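Long-range contact in protein CT_858 (Chlamydia trachomatis, PDB 3DOR), which is a secreted chlamydial protease, probably acting as a serine-type endopeptidase, and forms a dimer in its mature state: residues 359-371 against 513-525. Residues are numbered along the deposited sequence; the frame is centred on the assembly and turned at random.
Sequences RPLELPKHRMILT and TGSLAVREHGAFI. With SO4 (sulfate ion), chain Q.
His366 carries CG anti to its carbonyl carbon (chi1 -74°), and Ser515 holds OG between its backbone N and carbonyl carbon (chi1 73°). These rotations bring the imidazole edge to the hydroxyl on one face of an antiparallel beta-sheet pairing. His366 ND1 and Ser515 OG are 2.9 Å apart in a nearly straight hydrogen bond. Ser515 OG has a second hydrogen-bond partner in Phe495 N. The methyl of Ala517 lies over one ring face as a CH-pi contact, with Ala517 CB 3.8 Å from the centroid of the His366 ring. Edge bond and face contact together hold the imidazole.

The strands 365-368 and 515-518 belong to the peptidase S41 region. Arg367 and Leu516 form a hydrogen-bonded pair. Arg367 N bonds to Leu516 O, and Leu516 N to Arg367 O, each at 2.8 Å.

On the other face, Arg367 CG packs on Val518 CG2 at 3.7 Å. The arginine chain then bends, and its guanidinium bonds to the backbone oxygens of Ser434 and Leu433 in its own chain and to Gln205 O of the second subunit. This face therefore borders the dimer interface.

Past the paired residues, Glu362 meets Glu520 of the type I turn from Arg519 to Gly522, the side chains crossing at about a right angle. Glu520 OE2 touches Glu362 CB at 3.3 Å. The two OE1 atoms of Glu362 and Glu520 are 4.4 Å apart, somewhat unfavourable if both carboxylates are charged. A water donates to Glu362 O at 2.7 Å and to Glu520 OE2 at 2.8 Å.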
loop_
_atom_site.group_PDB
_atom_site.type_symbol
_atom_site.label_atom_id
_atom_site.label_comp_id
_atom_site.label_asym_id
_atom_site.label_seq_id
_atom_site.Cartn_x
_atom_site.Cartn_y
_atom_site.Cartn_z
ATOM N N ARG B 359 18.774 -32.829 1.934
ATOM C CA ARG B 359 18.750 -33.015 0.484
ATOM C C ARG B 359 17.781 -32.000 -0.120
ATOM O O ARG B 359 16.837 -31.560 0.533
ATOM C CB ARG B 359 18.300 -34.446 0.125
ATOM C CG ARG B 359 16.896 -34.833 0.629
ATOM C CD ARG B 359 16.623 -36.330 0.434
ATOM N NE ARG B 359 15.355 -36.761 1.021
ATOM C CZ ARG B 359 14.176 -36.679 0.415
ATOM N NH1 ARG B 359 14.091 -36.182 -0.811
ATOM N NH2 ARG B 359 13.080 -37.096 1.032
ATOM N N PRO B 360 18.008 -31.603 -1.378
ATOM C CA PRO B 360 17.102 -30.629 -1.993
ATOM C C PRO B 360 15.671 -31.155 -2.111
ATOM O O PRO B 360 15.448 -32.359 -2.257
ATOM C CB PRO B 360 17.750 -30.366 -3.351
ATOM C CG PRO B 360 18.428 -31.674 -3.657
ATOM C CD PRO B 360 19.047 -32.040 -2.329
ATOM N N LEU B 361 14.709 -30.242 -2.036
ATOM C CA LEU B 361 13.299 -30.599 -2.138
ATOM C C LEU B 361 12.655 -29.903 -3.338
ATOM O O LEU B 361 12.662 -28.680 -3.426
ATOM C CB LEU B 361 12.561 -30.193 -0.855
ATOM C CG LEU B 361 13.075 -30.776 0.469
ATOM C CD1 LEU B 361 12.307 -30.170 1.635
ATOM C CD2 LEU B 361 12.929 -32.286 0.450
ATOM N N GLU B 362 12.105 -30.687 -4.261
ATOM C CA GLU B 362 11.443 -30.135 -5.440
ATOM C C GLU B 362 10.258 -29.292 -4.994
ATOM O O GLU B 362 9.541 -29.672 -4.078
ATOM C CB GLU B 362 10.945 -31.262 -6.349
ATOM C CG GLU B 362 11.874 -31.603 -7.496
ATOM C CD GLU B 362 11.994 -30.468 -8.495
ATOM O OE1 GLU B 362 10.944 -30.003 -8.986
ATOM O OE2 GLU B 362 13.133 -30.043 -8.789
ATOM N N LEU B 363 10.054 -28.151 -5.642
ATOM C CA LEU B 363 8.949 -27.273 -5.292
ATOM C C LEU B 363 7.893 -27.228 -6.378
ATOM O O LEU B 363 8.207 -27.318 -7.562
ATOM C CB LEU B 363 9.455 -25.844 -5.064
ATOM C CG LEU B 363 10.288 -25.574 -3.805
ATOM C CD1 LEU B 363 11.084 -24.277 -3.949
ATOM C CD2 LEU B 363 9.345 -25.502 -2.610
ATOM N N PRO B 364 6.618 -27.112 -5.987
ATOM C CA PRO B 364 5.563 -27.038 -6.995
ATOM C C PRO B 364 5.688 -25.658 -7.659
ATOM O O PRO B 364 6.099 -24.690 -7.013
ATOM C CB PRO B 364 4.286 -27.178 -6.170
ATOM C CG PRO B 364 4.679 -26.666 -4.822
ATOM C CD PRO B 364 6.050 -27.237 -4.634
ATOM N N LYS B 365 5.335 -25.573 -8.937
ATOM C CA LYS B 365 5.429 -24.321 -9.679
ATOM C C LYS B 365 4.081 -23.631 -9.731
ATOM O O LYS B 365 3.072 -24.218 -9.360
ATOM C CB LYS B 365 5.932 -24.589 -11.102
ATOM C CG LYS B 365 7.352 -25.129 -11.148
ATOM C CD LYS B 365 7.804 -25.355 -12.585
ATOM C CE LYS B 365 9.245 -25.863 -12.638
ATOM N NZ LYS B 365 9.384 -27.194 -11.982
ATOM N N HIS B 366 4.065 -22.388 -10.199
ATOM C CA HIS B 366 2.821 -21.626 -10.270
ATOM C C HIS B 366 2.435 -21.125 -11.667
ATOM O O HIS B 366 3.284 -20.627 -12.404
ATOM C CB HIS B 366 2.904 -20.421 -9.333
ATOM C CG HIS B 366 2.777 -20.766 -7.882
ATOM N ND1 HIS B 366 1.781 -20.246 -7.079
ATOM C CD2 HIS B 366 3.528 -21.559 -7.082
ATOM C CE1 HIS B 366 1.927 -20.703 -5.851
ATOM N NE2 HIS B 366 2.979 -21.504 -5.823
ATOM N N ARG B 367 1.158 -21.266 -12.018
ATOM C CA ARG B 367 0.642 -20.772 -13.305
ATOM C C ARG B 367 0.179 -19.358 -12.934
ATOM O O ARG B 367 -0.689 -19.194 -12.074
ATOM C CB ARG B 367 -0.574 -21.584 -13.782
ATOM C CG ARG B 367 -0.410 -23.099 -13.866
ATOM C CD ARG B 367 0.099 -23.580 -15.208
ATOM N NE ARG B 367 -0.630 -23.022 -16.351
ATOM C CZ ARG B 367 -1.699 -23.560 -16.931
ATOM N NH1 ARG B 367 -2.211 -24.701 -16.488
ATOM N NH2 ARG B 367 -2.245 -22.957 -17.983
ATOM N N MET B 368 0.735 -18.341 -13.581
ATOM C CA MET B 368 0.400 -16.960 -13.236
ATOM C C MET B 368 -0.382 -16.138 -14.265
ATOM O O MET B 368 -0.285 -16.381 -15.462
ATOM C CB MET B 368 1.702 -16.218 -12.910
ATOM C CG MET B 368 2.480 -16.777 -11.721
ATOM S SD MET B 368 4.274 -16.631 -11.954
ATOM C CE MET B 368 4.489 -14.867 -11.837
ATOM N N ILE B 369 -1.175 -15.179 -13.786
ATOM C CA ILE B 369 -1.888 -14.269 -14.690
ATOM C C ILE B 369 -0.977 -13.045 -14.731
ATOM O O ILE B 369 -0.563 -12.543 -13.684
ATOM C CB ILE B 369 -3.261 -13.799 -14.169
ATOM C CG1 ILE B 369 -4.252 -14.954 -14.161
ATOM C CG2 ILE B 369 -3.817 -12.732 -15.107
ATOM C CD1 ILE B 369 -5.714 -14.499 -14.369
ATOM N N LEU B 370 -0.687 -12.547 -15.924
ATOM C CA LEU B 370 0.240 -11.429 -16.037
ATOM C C LEU B 370 -0.292 -10.114 -16.591
ATOM O O LEU B 370 -1.147 -10.091 -17.472
ATOM C CB LEU B 370 1.447 -11.868 -16.877
ATOM C CG LEU B 370 2.206 -13.132 -16.447
ATOM C CD1 LEU B 370 3.220 -13.524 -17.520
ATOM C CD2 LEU B 370 2.909 -12.898 -15.105
ATOM N N THR B 371 0.243 -9.020 -16.042
ATOM C CA THR B 371 -0.064 -7.649 -16.461
ATOM C C THR B 371 1.313 -6.977 -16.505
ATOM O O THR B 371 2.297 -7.537 -16.017
ATOM C CB THR B 371 -0.980 -6.873 -15.459
ATOM O OG1 THR B 371 -0.298 -6.690 -14.214
ATOM C CG2 THR B 371 -2.282 -7.622 -15.219
ATOM N N THR B 513 -6.659 -13.906 -6.035
ATOM C CA THR B 513 -5.593 -14.886 -6.237
ATOM C C THR B 513 -4.921 -14.695 -7.586
ATOM O O THR B 513 -5.582 -14.736 -8.627
ATOM C CB THR B 513 -6.179 -16.298 -6.128
ATOM O OG1 THR B 513 -6.885 -16.393 -4.887
ATOM C CG2 THR B 513 -5.080 -17.371 -6.180
ATOM N N GLY B 514 -3.604 -14.497 -7.562
ATOM C CA GLY B 514 -2.860 -14.258 -8.785
ATOM C C GLY B 514 -2.138 -15.422 -9.430
ATOM O O GLY B 514 -1.393 -15.224 -10.396
ATOM N N SER B 515 -2.341 -16.632 -8.920
ATOM C CA SER B 515 -1.683 -17.794 -9.505
ATOM C C SER B 515 -2.360 -19.096 -9.112
ATOM O O SER B 515 -3.204 -19.125 -8.219
ATOM C CB SER B 515 -0.233 -17.860 -9.045
ATOM O OG SER B 515 -0.191 -18.264 -7.689
ATOM N N LEU B 516 -1.993 -20.168 -9.806
ATOM C CA LEU B 516 -2.505 -21.499 -9.502
ATOM C C LEU B 516 -1.297 -22.407 -9.340
ATOM O O LEU B 516 -0.556 -22.640 -10.293
ATOM C CB LEU B 516 -3.379 -22.051 -10.629
ATOM C CG LEU B 516 -4.874 -21.749 -10.637
ATOM C CD1 LEU B 516 -5.513 -22.518 -11.790
ATOM C CD2 LEU B 516 -5.513 -22.154 -9.308
ATOM N N ALA B 517 -1.086 -22.902 -8.131
ATOM C CA ALA B 517 0.033 -23.798 -7.884
ATOM C C ALA B 517 -0.271 -25.167 -8.478
ATOM O O ALA B 517 -1.429 -25.612 -8.487
ATOM C CB ALA B 517 0.272 -23.929 -6.396
ATOM N N VAL B 518 0.774 -25.823 -8.973
ATOM C CA VAL B 518 0.661 -27.152 -9.553
ATOM C C VAL B 518 1.706 -28.050 -8.895
ATOM O O VAL B 518 2.882 -27.703 -8.870
ATOM C CB VAL B 518 0.942 -27.140 -11.066
ATOM C CG1 VAL B 518 0.715 -28.531 -11.633
ATOM C CG2 VAL B 518 0.047 -26.124 -11.766
ATOM N N ARG B 519 1.282 -29.196 -8.366
ATOM C CA ARG B 519 2.209 -30.129 -7.723
ATOM C C ARG B 519 3.034 -30.848 -8.804
ATOM O O ARG B 519 2.636 -30.883 -9.965
ATOM C CB ARG B 519 1.423 -31.142 -6.879
ATOM C CG ARG B 519 0.629 -30.490 -5.733
ATOM C CD ARG B 519 -0.386 -31.437 -5.107
ATOM N NE ARG B 519 0.226 -32.600 -4.467
ATOM C CZ ARG B 519 -0.441 -33.463 -3.706
ATOM N NH1 ARG B 519 -1.740 -33.296 -3.487
ATOM N NH2 ARG B 519 0.188 -34.493 -3.157
ATOM N N GLU B 520 4.183 -31.405 -8.424
ATOM C CA GLU B 520 5.058 -32.107 -9.369
ATOM C C GLU B 520 4.322 -32.983 -10.375
ATOM O O GLU B 520 4.647 -32.978 -11.557
ATOM C CB GLU B 520 6.066 -32.995 -8.634
ATOM C CG GLU B 520 7.171 -32.259 -7.907
ATOM C CD GLU B 520 8.240 -33.208 -7.385
ATOM O OE1 GLU B 520 8.958 -33.803 -8.227
ATOM O OE2 GLU B 520 8.353 -33.363 -6.144
ATOM N N HIS B 521 3.341 -33.741 -9.902
ATOM C CA HIS B 521 2.593 -34.635 -10.772
ATOM C C HIS B 521 1.394 -34.040 -11.510
ATOM O O HIS B 521 0.646 -34.772 -12.155
ATOM C CB HIS B 521 2.174 -35.873 -9.981
ATOM C CG HIS B 521 3.338 -36.683 -9.500
ATOM N ND1 HIS B 521 3.454 -37.135 -8.204
ATOM C CD2 HIS B 521 4.461 -37.089 -10.144
ATOM C CE1 HIS B 521 4.598 -37.783 -8.066
ATOM N NE2 HIS B 521 5.226 -37.768 -9.228
ATOM N N GLY B 522 1.201 -32.726 -11.418
ATOM C CA GLY B 522 0.105 -32.103 -12.149
ATOM C C GLY B 522 -1.175 -31.677 -11.450
ATOM O O GLY B 522 -1.945 -30.895 -12.011
ATOM N N ALA B 523 -1.432 -32.177 -10.246
ATOM C CA ALA B 523 -2.650 -31.790 -9.540
ATOM C C ALA B 523 -2.539 -30.364 -9.003
ATOM O O ALA B 523 -1.453 -29.928 -8.612
ATOM C CB ALA B 523 -2.920 -32.761 -8.387
ATOM N N PHE B 524 -3.654 -29.640 -9.001
ATOM C CA PHE B 524 -3.681 -28.283 -8.468
ATOM C C PHE B 524 -3.930 -28.378 -6.957
ATOM O O PHE B 524 -4.255 -29.455 -6.445
ATOM C CB PHE B 524 -4.809 -27.457 -9.102
ATOM C CG PHE B 524 -4.631 -27.200 -10.579
ATOM C CD1 PHE B 524 -5.090 -28.119 -11.526
ATOM C CD2 PHE B 524 -4.010 -26.040 -11.022
ATOM C CE1 PHE B 524 -4.928 -27.876 -12.898
ATOM C CE2 PHE B 524 -3.841 -25.789 -12.389
ATOM C CZ PHE B 524 -4.302 -26.707 -13.330
ATOM N N ILE B 525 -3.790 -27.255 -6.256
ATOM C CA ILE B 525 -4.001 -27.221 -4.814
ATOM C C ILE B 525 -5.326 -26.543 -4.477
ATOM O O ILE B 525 -5.987 -26.918 -3.513
ATOM C CB ILE B 525 -2.851 -26.459 -4.087
ATOM C CG1 ILE B 525 -1.513 -27.129 -4.390
ATOM C CG2 ILE B 525 -3.078 -26.454 -2.566
ATOM C CD1 ILE B 525 -1.477 -28.576 -3.985
HETATM S S SO4 Q . 14.724 -38.769 3.977
HETATM O O1 SO4 Q . 14.845 -38.943 5.479
HETATM O O2 SO4 Q . 15.666 -37.667 3.547
HETATM O O3 SO4 Q . 15.112 -40.040 3.242
HETATM O O4 SO4 Q . 13.271 -38.452 3.687
HETATM O O HOH W 1 7.348 -31.014 -4.943
HETATM O O HOH W 2 4.889 -28.200 -10.639
HETATM O O HOH W 3 0.182 -13.050 -11.009
#